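Local coordinates for protein carboxylesterase (Uncultured bacterium, PDB 5GMX) that hydrolyses carboxylic esters as a family VIII carboxylesterase of beta-lactamase fold, and also acts on oxyimino cephalosporins, at residues A[33-38]-A[59-64]; A[88-93]-A[174-179]; A[306-311]-A[317-322]; A[323-326]-A[331-334]; A[359-364]-A[377-382]. All blocks are in the same frame, centred on the assembly; numbering follows the deposited sequence.

Contact 1 of 5, residues A[33-38]-A[59-64]; sequences GASFGL and RPWRSD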
# COMPACT_ATOMS: atom_id res chain seq x y z
N GLY A 33 -6.33 -15.78 10.72
CA GLY A 33 -5.11 -16.11 10.03
C GLY A 33 -4.24 -14.88 9.82
O GLY A 33 -4.77 -13.77 9.67
N ALA A 34 -2.93 -15.06 9.81
CA ALA A 34 -2.04 -13.91 9.67
C ALA A 34 -0.65 -14.29 9.18
O ALA A 34 -0.18 -15.42 9.38
CB ALA A 34 -1.94 -13.16 10.99
N SER A 35 0.00 -13.32 8.57
CA SER A 35 1.37 -13.46 8.12
C SER A 35 2.15 -12.20 8.47
O SER A 35 1.60 -11.08 8.47
CB SER A 35 1.43 -13.71 6.62
OG SER A 35 0.93 -12.59 5.91
N PHE A 36 3.43 -12.39 8.77
CA PHE A 36 4.30 -11.33 9.22
C PHE A 36 5.71 -11.49 8.65
O PHE A 36 6.26 -12.60 8.61
CB PHE A 36 4.36 -11.29 10.75
CG PHE A 36 5.33 -10.28 11.29
CD1 PHE A 36 6.62 -10.65 11.62
CD2 PHE A 36 4.96 -8.96 11.43
CE1 PHE A 36 7.53 -9.72 12.09
CE2 PHE A 36 5.86 -8.01 11.91
CZ PHE A 36 7.14 -8.39 12.25
N GLY A 37 6.31 -10.39 8.23
CA GLY A 37 7.68 -10.40 7.77
C GLY A 37 8.48 -9.26 8.38
O GLY A 37 7.95 -8.19 8.71
N LEU A 38 9.78 -9.51 8.56
CA LEU A 38 10.69 -8.50 9.05
C LEU A 38 12.04 -8.65 8.36
O LEU A 38 12.65 -9.73 8.35
CB LEU A 38 10.85 -8.60 10.58
CG LEU A 38 11.82 -7.60 11.25
CD1 LEU A 38 11.25 -6.20 11.27
CD2 LEU A 38 12.16 -8.02 12.68
N ARG A 59 -9.16 -24.78 7.13
CA ARG A 59 -8.04 -24.76 6.20
C ARG A 59 -6.94 -23.88 6.76
O ARG A 59 -7.08 -22.66 6.81
CB ARG A 59 -8.45 -24.23 4.82
CG ARG A 59 -9.47 -25.08 4.08
CD ARG A 59 -9.65 -24.60 2.64
NE ARG A 59 -10.09 -23.21 2.53
CZ ARG A 59 -11.36 -22.80 2.65
NH1 ARG A 59 -12.33 -23.67 2.90
NH2 ARG A 59 -11.65 -21.51 2.52
N PRO A 60 -5.82 -24.50 7.18
CA PRO A 60 -4.74 -23.72 7.80
C PRO A 60 -4.10 -22.74 6.83
O PRO A 60 -3.98 -23.02 5.64
CB PRO A 60 -3.75 -24.79 8.26
CG PRO A 60 -4.56 -26.06 8.36
CD PRO A 60 -5.58 -25.95 7.27
N TRP A 61 -3.69 -21.59 7.35
CA TRP A 61 -2.90 -20.61 6.61
C TRP A 61 -1.57 -21.24 6.21
O TRP A 61 -0.91 -21.88 7.02
CB TRP A 61 -2.67 -19.36 7.48
CG TRP A 61 -2.11 -18.14 6.78
CD1 TRP A 61 -0.83 -17.95 6.34
CD2 TRP A 61 -2.82 -16.93 6.48
NE1 TRP A 61 -0.70 -16.70 5.77
CE2 TRP A 61 -1.91 -16.06 5.84
CE3 TRP A 61 -4.14 -16.50 6.68
CZ2 TRP A 61 -2.27 -14.78 5.41
CZ3 TRP A 61 -4.50 -15.23 6.25
CH2 TRP A 61 -3.57 -14.39 5.62
N ARG A 62 -1.19 -21.09 4.95
CA ARG A 62 0.06 -21.70 4.49
C ARG A 62 1.09 -20.64 4.16
O ARG A 62 0.79 -19.45 4.21
CB ARG A 62 -0.20 -22.63 3.31
CG ARG A 62 -1.23 -23.69 3.69
CD ARG A 62 -1.50 -24.67 2.59
NE ARG A 62 -0.25 -25.32 2.20
CZ ARG A 62 -0.19 -26.49 1.58
NH1 ARG A 62 -1.30 -27.16 1.30
NH2 ARG A 62 1.00 -27.00 1.26
N SER A 63 2.31 -21.07 3.86
CA SER A 63 3.39 -20.13 3.60
C SER A 63 3.08 -19.20 2.43
O SER A 63 3.41 -18.02 2.46
CB SER A 63 4.71 -20.87 3.33
OG SER A 63 4.60 -21.69 2.19
N ASP A 64 2.41 -19.72 1.40
CA ASP A 64 2.14 -18.92 0.21
C ASP A 64 0.73 -18.31 0.17
O ASP A 64 0.30 -17.83 -0.87
CB ASP A 64 2.36 -19.78 -1.05
CG ASP A 64 1.37 -20.94 -1.15
OD1 ASP A 64 0.67 -21.23 -0.16
OD2 ASP A 64 1.33 -21.59 -2.22
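The indole of W61 packs against the backbone at the start of strand 33-40, one face turned to the backbone N atoms of A34 and S35. A34 N sits over that face, 3.6 Å above the ring plane and toward the rim, and S35 N follows a little higher. The six-membered ring comes to G33, CE3 of W61 being 3.5 Å from G33 CA; the five-membered ring lies by S35, whose CB is 3.8 Å from W61 NE1. With CG of W61 turned anti to its own backbone N (chi1 -168°), the ring system swings out of the loop and onto the strand. A34 points its methyl the other way, toward F22 and F26 of helix 16-27, and meets W61 through its main chain alone. Strand 33-40 belongs to the antiparallel sheet of the beta-lactamase fold, and the loop carrying W61 follows its hairpin partner, strand 43-51. S35 OG is held elsewhere, by G272 N and A362 O. No hydrogen bond links the two segments, so what joins them is van der Waals contact of the indole with main-chain atoms and the CB of S35, all of it buried.

Contact 2 of 5, residues A[88-93]-A[174-179]; sequences GLIDYN and RRVTGR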
# COMPACT_ATOMS: atom_id res chain seq x y z
N GLY A 88 14.70 8.73 -14.00
CA GLY A 88 14.67 9.97 -14.74
C GLY A 88 13.48 10.14 -15.68
O GLY A 88 13.44 11.07 -16.49
N LEU A 89 12.49 9.26 -15.57
CA LEU A 89 11.31 9.34 -16.43
C LEU A 89 10.24 10.27 -15.85
O LEU A 89 9.41 10.79 -16.58
CB LEU A 89 10.73 7.95 -16.67
CG LEU A 89 11.61 7.02 -17.50
CD1 LEU A 89 11.03 5.62 -17.52
CD2 LEU A 89 11.75 7.56 -18.90
N ILE A 90 10.29 10.49 -14.54
CA ILE A 90 9.32 11.36 -13.88
C ILE A 90 10.01 12.41 -13.02
O ILE A 90 10.91 12.08 -12.25
CB ILE A 90 8.37 10.56 -12.98
CG1 ILE A 90 7.63 9.51 -13.81
CG2 ILE A 90 7.41 11.50 -12.24
CD1 ILE A 90 6.72 8.59 -13.00
N ASP A 91 9.61 13.66 -13.18
CA ASP A 91 10.05 14.75 -12.31
C ASP A 91 8.92 15.11 -11.36
O ASP A 91 7.87 15.60 -11.79
CB ASP A 91 10.49 15.95 -13.14
CG ASP A 91 10.97 17.14 -12.29
OD1 ASP A 91 10.82 17.15 -11.04
OD2 ASP A 91 11.53 18.08 -12.90
N TYR A 92 9.14 14.93 -10.06
CA TYR A 92 8.10 15.19 -9.07
C TYR A 92 7.59 16.63 -9.13
O TYR A 92 6.45 16.90 -8.80
CB TYR A 92 8.62 14.91 -7.66
CG TYR A 92 8.61 13.45 -7.31
CD1 TYR A 92 7.41 12.76 -7.21
CD2 TYR A 92 9.79 12.76 -7.09
CE1 TYR A 92 7.39 11.43 -6.90
CE2 TYR A 92 9.78 11.42 -6.77
CZ TYR A 92 8.58 10.75 -6.67
OH TYR A 92 8.53 9.42 -6.35
N ASN A 93 8.45 17.54 -9.59
CA ASN A 93 8.08 18.95 -9.66
C ASN A 93 7.38 19.31 -10.96
O ASN A 93 6.89 20.42 -11.10
CB ASN A 93 9.33 19.82 -9.51
CG ASN A 93 10.01 19.62 -8.19
OD1 ASN A 93 9.39 19.75 -7.13
ND2 ASN A 93 11.29 19.28 -8.23
N ARG A 174 2.23 4.66 -16.25
CA ARG A 174 1.99 4.04 -17.54
C ARG A 174 2.33 4.99 -18.67
O ARG A 174 2.86 4.56 -19.70
CB ARG A 174 0.54 3.57 -17.68
CG ARG A 174 0.14 2.43 -16.77
CD ARG A 174 -1.28 1.95 -17.07
NE ARG A 174 -1.42 1.35 -18.39
CZ ARG A 174 -2.13 1.87 -19.39
NH1 ARG A 174 -2.78 3.01 -19.22
NH2 ARG A 174 -2.20 1.24 -20.56
N ARG A 175 2.02 6.27 -18.49
CA ARG A 175 2.27 7.24 -19.55
C ARG A 175 3.75 7.44 -19.80
O ARG A 175 4.16 7.57 -20.96
CB ARG A 175 1.64 8.60 -19.24
CG ARG A 175 0.12 8.63 -19.22
CD ARG A 175 -0.48 8.41 -20.59
NE ARG A 175 -1.94 8.35 -20.51
CZ ARG A 175 -2.76 9.15 -21.17
NH1 ARG A 175 -2.27 10.08 -22.00
NH2 ARG A 175 -4.07 9.02 -21.03
N VAL A 176 4.58 7.46 -18.75
CA VAL A 176 6.01 7.67 -19.02
C VAL A 176 6.72 6.40 -19.48
O VAL A 176 7.91 6.44 -19.81
CB VAL A 176 6.76 8.24 -17.80
CG1 VAL A 176 6.09 9.52 -17.32
CG2 VAL A 176 6.86 7.22 -16.68
N THR A 177 6.02 5.28 -19.47
CA THR A 177 6.56 4.04 -20.04
C THR A 177 5.78 3.65 -21.31
O THR A 177 5.72 2.48 -21.68
CB THR A 177 6.54 2.88 -19.02
OG1 THR A 177 5.22 2.72 -18.49
CG2 THR A 177 7.51 3.15 -17.87
N GLY A 178 5.15 4.64 -21.94
CA GLY A 178 4.54 4.45 -23.24
C GLY A 178 3.29 3.59 -23.28
O GLY A 178 2.92 3.10 -24.35
N ARG A 179 2.65 3.41 -22.13
CA ARG A 179 1.46 2.56 -22.03
C ARG A 179 1.68 1.16 -22.58
O ARG A 179 0.76 0.52 -23.07
CB ARG A 179 0.31 3.26 -22.75
CG ARG A 179 -0.16 4.49 -22.00
CD ARG A 179 -0.75 5.48 -22.97
NE ARG A 179 -2.19 5.61 -22.89
CZ ARG A 179 -2.86 6.53 -23.59
NH1 ARG A 179 -2.19 7.36 -24.38
NH2 ARG A 179 -4.18 6.61 -23.48
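Apolar contact carries this meeting, with V176 as its centre and L89 and I90 on the other side. CG2 of V176 is 3.9 Å from L89 CB and 3.8 Å from I90 CG1, so one methyl touches both residues. The side chains of I90 and V176 cross at about a right angle. CG1 of V176, set anti to the carbonyl carbon by a chi1 of -55°, touches I90 CG1 too and lies 3.6 Å from L89 O. A longer approach, 4.3 Å between L89 CD1 and T177 CG2, adds a looser touch to the patch, while L84 of helix 72-86 also touches L89, I90 and T177.

Both segments lie at helix C-termini: G88 closes helix 72-86 in a Schellman motif, and G178 is the C-prime residue of another that ends helix 165-175. The contact thus joins the C-terminal ends of two helices in the all-helical part of the fold.

No hydrogen bond crosses between the segments. Within them, R174 O accepts from T177 N and from R179 N, the latter at 2.7 Å, the two coming from opposite faces of its plane. In the other loop D91 OD1 takes N93 N at 2.8 Å, an Asx turn whose donor stands 49° out of the carboxylate plane.

Contact 3 of 5, residues A[306-311]-A[317-322]; sequences ECFRKD and RMRWSR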
# COMPACT_ATOMS: atom_id res chain seq x y z
N GLU A 306 5.43 16.42 1.83
CA GLU A 306 4.75 17.33 0.93
C GLU A 306 3.77 18.19 1.71
O GLU A 306 3.63 19.37 1.43
CB GLU A 306 4.03 16.56 -0.18
CG GLU A 306 4.96 16.14 -1.31
CD GLU A 306 5.49 17.33 -2.09
OE1 GLU A 306 4.70 18.26 -2.35
OE2 GLU A 306 6.69 17.35 -2.44
N CYS A 307 3.10 17.59 2.68
CA CYS A 307 2.21 18.40 3.52
C CYS A 307 1.93 17.72 4.85
O CYS A 307 2.17 16.53 5.00
CB CYS A 307 0.90 18.72 2.78
SG CYS A 307 -0.05 17.31 2.05
N PHE A 308 1.47 18.50 5.82
CA PHE A 308 1.12 17.97 7.13
C PHE A 308 -0.09 18.73 7.65
O PHE A 308 0.05 19.73 8.33
CB PHE A 308 2.31 18.07 8.09
CG PHE A 308 2.17 17.25 9.35
CD1 PHE A 308 1.04 16.47 9.58
CD2 PHE A 308 3.18 17.23 10.29
CE1 PHE A 308 0.91 15.72 10.74
CE2 PHE A 308 3.07 16.47 11.45
CZ PHE A 308 1.93 15.71 11.67
N ARG A 309 -1.28 18.23 7.32
CA ARG A 309 -2.52 18.98 7.56
C ARG A 309 -3.67 18.07 7.91
O ARG A 309 -3.63 16.89 7.59
CB ARG A 309 -2.94 19.79 6.32
CG ARG A 309 -2.13 21.02 6.00
CD ARG A 309 -2.86 21.88 4.95
NE ARG A 309 -2.83 21.25 3.64
CZ ARG A 309 -2.07 21.66 2.63
NH1 ARG A 309 -1.28 22.71 2.78
NH2 ARG A 309 -2.10 21.02 1.47
N LYS A 310 -4.71 18.62 8.53
CA LYS A 310 -5.93 17.86 8.75
C LYS A 310 -6.48 17.43 7.40
O LYS A 310 -6.67 18.26 6.50
CB LYS A 310 -6.97 18.66 9.54
CG LYS A 310 -8.25 17.88 9.84
CD LYS A 310 -8.99 18.42 11.05
CE LYS A 310 -9.68 19.74 10.73
NZ LYS A 310 -10.61 19.61 9.57
N ASP A 311 -6.72 16.14 7.25
CA ASP A 311 -7.10 15.60 5.95
C ASP A 311 -8.60 15.73 5.71
O ASP A 311 -9.40 15.33 6.56
CB ASP A 311 -6.66 14.14 5.84
CG ASP A 311 -6.75 13.62 4.42
OD1 ASP A 311 -7.83 13.14 4.03
OD2 ASP A 311 -5.73 13.71 3.70
N ARG A 317 -4.89 14.98 11.16
CA ARG A 317 -3.70 15.52 10.53
C ARG A 317 -2.87 14.39 9.92
O ARG A 317 -2.38 13.51 10.62
CB ARG A 317 -2.85 16.30 11.53
CG ARG A 317 -3.54 17.47 12.17
CD ARG A 317 -2.55 18.27 12.99
NE ARG A 317 -1.57 18.94 12.13
CZ ARG A 317 -0.26 18.98 12.39
NH1 ARG A 317 0.23 18.38 13.46
NH2 ARG A 317 0.55 19.62 11.56
N MSE A 318 -2.72 14.40 8.60
CA MSE A 318 -1.89 13.43 7.91
C MSE A 318 -0.62 14.11 7.46
O MSE A 318 -0.64 15.28 7.02
CB MSE A 318 -2.62 12.82 6.72
CG MSE A 318 -3.88 12.08 7.08
SE MSE A 318 -3.43 10.47 8.13
CE MSE A 318 -2.54 9.45 6.72
N ARG A 319 0.48 13.38 7.61
CA ARG A 319 1.79 13.81 7.16
C ARG A 319 2.15 13.06 5.88
O ARG A 319 2.66 11.93 5.93
CB ARG A 319 2.82 13.59 8.25
CG ARG A 319 4.16 14.21 7.96
CD ARG A 319 5.13 13.94 9.08
NE ARG A 319 6.50 14.26 8.70
CZ ARG A 319 7.56 13.58 9.08
NH1 ARG A 319 7.44 12.52 9.87
NH2 ARG A 319 8.77 13.96 8.67
N TRP A 320 1.87 13.68 4.74
CA TRP A 320 2.03 13.04 3.44
C TRP A 320 3.35 13.38 2.75
O TRP A 320 3.77 14.56 2.69
CB TRP A 320 0.89 13.46 2.49
CG TRP A 320 -0.48 12.96 2.84
CD1 TRP A 320 -1.56 13.72 3.22
CD2 TRP A 320 -0.93 11.60 2.82
NE1 TRP A 320 -2.65 12.91 3.44
CE2 TRP A 320 -2.30 11.61 3.21
CE3 TRP A 320 -0.33 10.38 2.51
CZ2 TRP A 320 -3.06 10.45 3.30
CZ3 TRP A 320 -1.09 9.22 2.60
CH2 TRP A 320 -2.44 9.26 2.99
N SER A 321 3.97 12.33 2.22
CA SER A 321 5.07 12.46 1.28
C SER A 321 4.54 12.17 -0.13
O SER A 321 3.32 12.18 -0.36
CB SER A 321 6.22 11.52 1.63
OG SER A 321 5.84 10.16 1.50
N ARG A 322 5.43 11.84 -1.06
CA ARG A 322 4.99 11.53 -2.41
C ARG A 322 4.44 10.11 -2.49
O ARG A 322 4.99 9.24 -3.17
CB ARG A 322 6.13 11.71 -3.41
CG ARG A 322 6.47 13.17 -3.71
CD ARG A 322 7.58 13.69 -2.83
NE ARG A 322 7.84 15.09 -3.15
CZ ARG A 322 8.87 15.52 -3.87
NH1 ARG A 322 9.77 14.66 -4.32
NH2 ARG A 322 9.01 16.82 -4.11
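W320 O is gripped by two successive backbone N-H groups, E306 N at 2.6 Å and C307 N at 3.1 Å, both in its carbonyl plane. E306 OE2 also has two donors, NE and NH2 of R322, which hold it side-on in a salt bridge. NE is the nearer at 2.6 Å and comes on the anti side, tilted out of the carboxylate plane. A bend at chi2 in each chain (-67° in E306, 93° in R322) brings the charged groups together.

Strands 307-310 and 317-320 form an antiparallel hairpin, and the doubled donors at W320 O mark a classic beta bulge at its open end. On one face of the hairpin the F308 ring is sandwiched. The R317 guanidinium lies flat on one side, a cation-pi stack with centres 3.9 Å apart and planes at 18°, and R319 CB makes a CH-pi contact from the opposite side. R317 NH2 also reaches F308 O at 3.3 Å, from well above the carbonyl plane.

The other face carries C307, R309, M318 and W320. There W320 NE1 donates to D311 OD2 at 3.2 Å, with the acceptor at the indole edge, while C307 SG stands by another part of that edge. D311 OD2 also receives N158 ND2, and D311 OD1 accepts from the backbone N atoms of V313, I314 and Y160, the last a residue of the phenylmethanesulfonic acid pocket.

Contact 4 of 5, residues A[323-326]-A[331-334]; sequences GFIL and LYGP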
# COMPACT_ATOMS: atom_id res chain seq x y z
N GLY A 323 3.35 9.86 -1.76
CA GLY A 323 2.66 8.59 -1.83
C GLY A 323 2.66 7.81 -0.53
O GLY A 323 1.80 6.96 -0.32
N PHE A 324 3.62 8.08 0.34
CA PHE A 324 3.73 7.34 1.60
C PHE A 324 3.27 8.15 2.79
O PHE A 324 3.46 9.36 2.83
CB PHE A 324 5.18 6.89 1.84
CG PHE A 324 5.69 5.93 0.81
CD1 PHE A 324 5.50 4.56 0.97
CD2 PHE A 324 6.38 6.39 -0.31
CE1 PHE A 324 5.99 3.66 0.03
CE2 PHE A 324 6.87 5.50 -1.25
CZ PHE A 324 6.68 4.13 -1.08
N ILE A 325 2.68 7.46 3.76
CA ILE A 325 2.43 8.04 5.07
C ILE A 325 3.75 8.19 5.81
O ILE A 325 4.51 7.23 5.94
CB ILE A 325 1.49 7.17 5.91
CG1 ILE A 325 0.12 7.05 5.24
CG2 ILE A 325 1.36 7.73 7.32
CD1 ILE A 325 -0.81 6.06 5.94
N LEU A 326 4.04 9.39 6.28
CA LEU A 326 5.22 9.61 7.11
C LEU A 326 4.82 9.46 8.57
O LEU A 326 3.67 9.73 8.95
CB LEU A 326 5.84 10.98 6.85
CG LEU A 326 6.41 11.21 5.44
CD1 LEU A 326 7.07 12.59 5.33
CD2 LEU A 326 7.39 10.13 5.07
N LEU A 331 3.32 5.74 15.01
CA LEU A 331 2.54 4.80 14.20
C LEU A 331 3.44 3.72 13.61
O LEU A 331 3.07 2.54 13.60
CB LEU A 331 1.83 5.55 13.07
CG LEU A 331 1.10 4.74 12.00
CD1 LEU A 331 -0.06 3.94 12.57
CD2 LEU A 331 0.62 5.67 10.91
N TYR A 332 4.61 4.13 13.14
CA TYR A 332 5.56 3.21 12.52
C TYR A 332 6.85 3.09 13.31
O TYR A 332 7.93 3.03 12.73
CB TYR A 332 5.88 3.67 11.09
CG TYR A 332 4.71 3.60 10.13
CD1 TYR A 332 3.78 2.58 10.23
CD2 TYR A 332 4.55 4.56 9.14
CE1 TYR A 332 2.71 2.51 9.37
CE2 TYR A 332 3.48 4.50 8.28
CZ TYR A 332 2.56 3.48 8.39
OH TYR A 332 1.49 3.43 7.53
N GLY A 333 6.73 3.07 14.64
CA GLY A 333 7.89 2.90 15.51
C GLY A 333 8.53 4.20 15.97
O GLY A 333 7.96 5.28 15.75
N PRO A 334 9.72 4.11 16.59
CA PRO A 334 10.46 5.22 17.22
C PRO A 334 11.25 6.14 16.27
O PRO A 334 11.64 7.22 16.70
CB PRO A 334 11.43 4.49 18.15
CG PRO A 334 11.66 3.18 17.50
CD PRO A 334 10.36 2.80 16.86
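I325 meets Y332 with both its main chain and its side chain, the carbonyl at the ring edge. I325 O lies near the ring plane, 3.7 Å from Y332 CE2, so the polar atom faces an aromatic C-H and not the pi cloud. The branched side chain crosses the tyrosine at about a right angle: CG2 of I325 is 4.0 Å from Y332 CE2, and CD1 lies 3.8 Å from Y332 OH. A chi1 of -62° sends CG1 anti to the carbonyl carbon and splits the two branches, one going to the ring and the other to its hydroxyl. This is the closer part of the contact.

Toward L331, which is partly exposed, the fit is looser. Its CD2 approaches I325 CG2 at 4.2 Å, and its CG lies 3.8 Å above one face of the neighbouring Y332 ring, toward the rim. Further on, the loop runs on to exposed P334.

Strand 325-326 is one of the two outermost strands of the central antiparallel sheet, and 331-334 belongs to the loop that leads from it to its neighbour, strand 339-342. F350 meets the Y332 ring with nearly parallel planes, and N327 bonds Y332 N and G333 O. I325 also touches H341 on the adjacent strand. Between the two segments contact is mostly apolar, without hydrogen bonds, and the hydroxyl at the end of Y332 is satisfied by S342 OG of the sheet.

Contact 5 of 5, residues A[359-364]-A[377-382]; sequences MGYAMN and VRLIEA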
# COMPACT_ATOMS: atom_id res chain seq x y z
N MSE A 359 9.21 -3.82 7.48
CA MSE A 359 8.27 -4.69 8.17
C MSE A 359 6.97 -4.82 7.40
O MSE A 359 6.47 -3.83 6.84
CB MSE A 359 7.99 -4.18 9.58
CG MSE A 359 7.07 -5.09 10.38
SE MSE A 359 6.64 -4.46 12.20
CE MSE A 359 8.46 -4.07 12.81
N GLY A 360 6.42 -6.04 7.39
CA GLY A 360 5.17 -6.29 6.70
C GLY A 360 4.20 -7.15 7.49
O GLY A 360 4.61 -8.10 8.16
N TYR A 361 2.91 -6.84 7.41
CA TYR A 361 1.92 -7.60 8.17
C TYR A 361 0.58 -7.63 7.44
O TYR A 361 0.04 -6.59 7.02
CB TYR A 361 1.79 -7.02 9.58
CG TYR A 361 0.67 -7.59 10.41
CD1 TYR A 361 0.59 -8.96 10.68
CD2 TYR A 361 -0.27 -6.75 10.99
CE1 TYR A 361 -0.45 -9.47 11.46
CE2 TYR A 361 -1.29 -7.25 11.78
CZ TYR A 361 -1.39 -8.61 11.99
OH TYR A 361 -2.42 -9.07 12.77
N ALA A 362 0.06 -8.85 7.24
CA ALA A 362 -1.20 -9.01 6.50
C ALA A 362 -2.04 -10.14 7.10
O ALA A 362 -1.52 -11.22 7.37
CB ALA A 362 -0.94 -9.27 5.02
N MSE A 363 -3.33 -9.90 7.28
CA MSE A 363 -4.19 -10.84 7.98
C MSE A 363 -5.61 -10.80 7.43
O MSE A 363 -5.97 -9.87 6.71
CB MSE A 363 -4.20 -10.53 9.48
CG MSE A 363 -5.13 -9.40 9.89
SE MSE A 363 -4.83 -7.63 9.05
CE MSE A 363 -2.94 -7.54 9.22
N ASN A 364 -6.43 -11.81 7.74
CA ASN A 364 -7.76 -11.87 7.17
C ASN A 364 -8.89 -11.46 8.13
O ASN A 364 -10.04 -11.31 7.70
CB ASN A 364 -8.03 -13.27 6.61
CG ASN A 364 -8.04 -14.36 7.68
OD1 ASN A 364 -7.58 -14.16 8.80
ND2 ASN A 364 -8.54 -15.53 7.31
N VAL A 377 0.93 -2.67 16.77
CA VAL A 377 1.65 -1.97 17.83
C VAL A 377 2.53 -2.94 18.61
O VAL A 377 3.70 -2.66 18.87
CB VAL A 377 0.69 -1.26 18.80
CG1 VAL A 377 1.46 -0.64 19.95
CG2 VAL A 377 -0.13 -0.20 18.05
N ARG A 378 1.95 -4.09 18.95
CA ARG A 378 2.66 -5.13 19.69
C ARG A 378 3.86 -5.65 18.91
O ARG A 378 4.96 -5.81 19.47
CB ARG A 378 1.70 -6.29 20.01
CG ARG A 378 2.26 -7.31 20.97
CD ARG A 378 1.21 -8.36 21.32
NE ARG A 378 1.38 -8.88 22.67
CZ ARG A 378 0.42 -9.49 23.36
NH1 ARG A 378 -0.78 -9.66 22.82
NH2 ARG A 378 0.65 -9.93 24.59
N LEU A 379 3.63 -5.95 17.63
CA LEU A 379 4.71 -6.46 16.79
C LEU A 379 5.86 -5.46 16.64
O LEU A 379 7.04 -5.85 16.65
CB LEU A 379 4.17 -6.84 15.42
CG LEU A 379 3.25 -8.06 15.45
CD1 LEU A 379 2.46 -8.14 14.15
CD2 LEU A 379 4.06 -9.32 15.67
N ILE A 380 5.50 -4.19 16.46
CA ILE A 380 6.47 -3.11 16.31
C ILE A 380 7.30 -2.93 17.58
O ILE A 380 8.54 -2.80 17.53
CB ILE A 380 5.78 -1.77 15.95
CG1 ILE A 380 5.24 -1.81 14.51
CG2 ILE A 380 6.75 -0.62 16.07
CD1 ILE A 380 4.29 -0.66 14.18
N GLU A 381 6.62 -2.93 18.73
CA GLU A 381 7.35 -2.77 19.98
C GLU A 381 8.33 -3.94 20.18
O GLU A 381 9.51 -3.73 20.52
CB GLU A 381 6.39 -2.67 21.17
CG GLU A 381 7.04 -2.03 22.40
CD GLU A 381 6.36 -2.39 23.71
OE1 GLU A 381 5.11 -2.33 23.78
OE2 GLU A 381 7.08 -2.71 24.69
N ALA A 382 7.85 -5.15 19.93
CA ALA A 382 8.70 -6.33 20.07
C ALA A 382 9.92 -6.23 19.16
O ALA A 382 11.04 -6.48 19.58
CB ALA A 382 7.93 -7.60 19.77
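L379 of helix 377-382 sets its CD1 methyl over the ring of Y361 on strand 359-363, a CH-pi contact 4.1 Å from the ring centroid and 11° off the ring normal. The two side chains cross at about a right angle, with CD1 the methyl that meets the face. Y361 carries its CG anti to the backbone N (chi1 172°), which projects the ring from the strand toward the helix.

The second contact is apolar, between selenium and a methylene. SE of selenomethionine M359 lies 3.8 Å from I380 CG1, the side chains passing at a slant. Its chain is extended as far as SE and then bends at chi3 (-49°), which lays CE beside the helix backbone, 4.1 Å from I380 CA.

The axes of strand 359-363 and helix 377-382 come to 10.5 Å at the closest and run nearly antiparallel, at 154°. Helix 374-385 is the C-terminal helix of the beta-lactamase fold, packed on one face of the central sheet beside helix 16-27; L379 also touches F36 on the neighbouring strand. Every residue that touches here is buried. Helix and sheet therefore meet here without hydrogen bonds between the segments, by apolar and CH-pi contact, through one aromatic face and a few aliphatic and selenium atoms.

In the fold
Contacts 1 and 5 share the sheet core: strands 33-40 and 357-363 are neighbours, joined by G37 N to G360 O at 2.9 Å, and both contacts are buried and free of hydrogen bonds across them. Contact 4 is likewise buried and apolar, at the far edge of that sheet, and its loop meets helix 374-385 of contact 5 where L331 O nears I380 CD1. Contact 3 differs in being a partly exposed hairpin rich in charge and backbone bonds; R319 O accepts from L326 N, tying it to contact 4. Contact 2, a small apolar patch near the surface, lies among helices, about 36 Å from contact 1 between centres, and touches contact 3 where Y92 packs on R322.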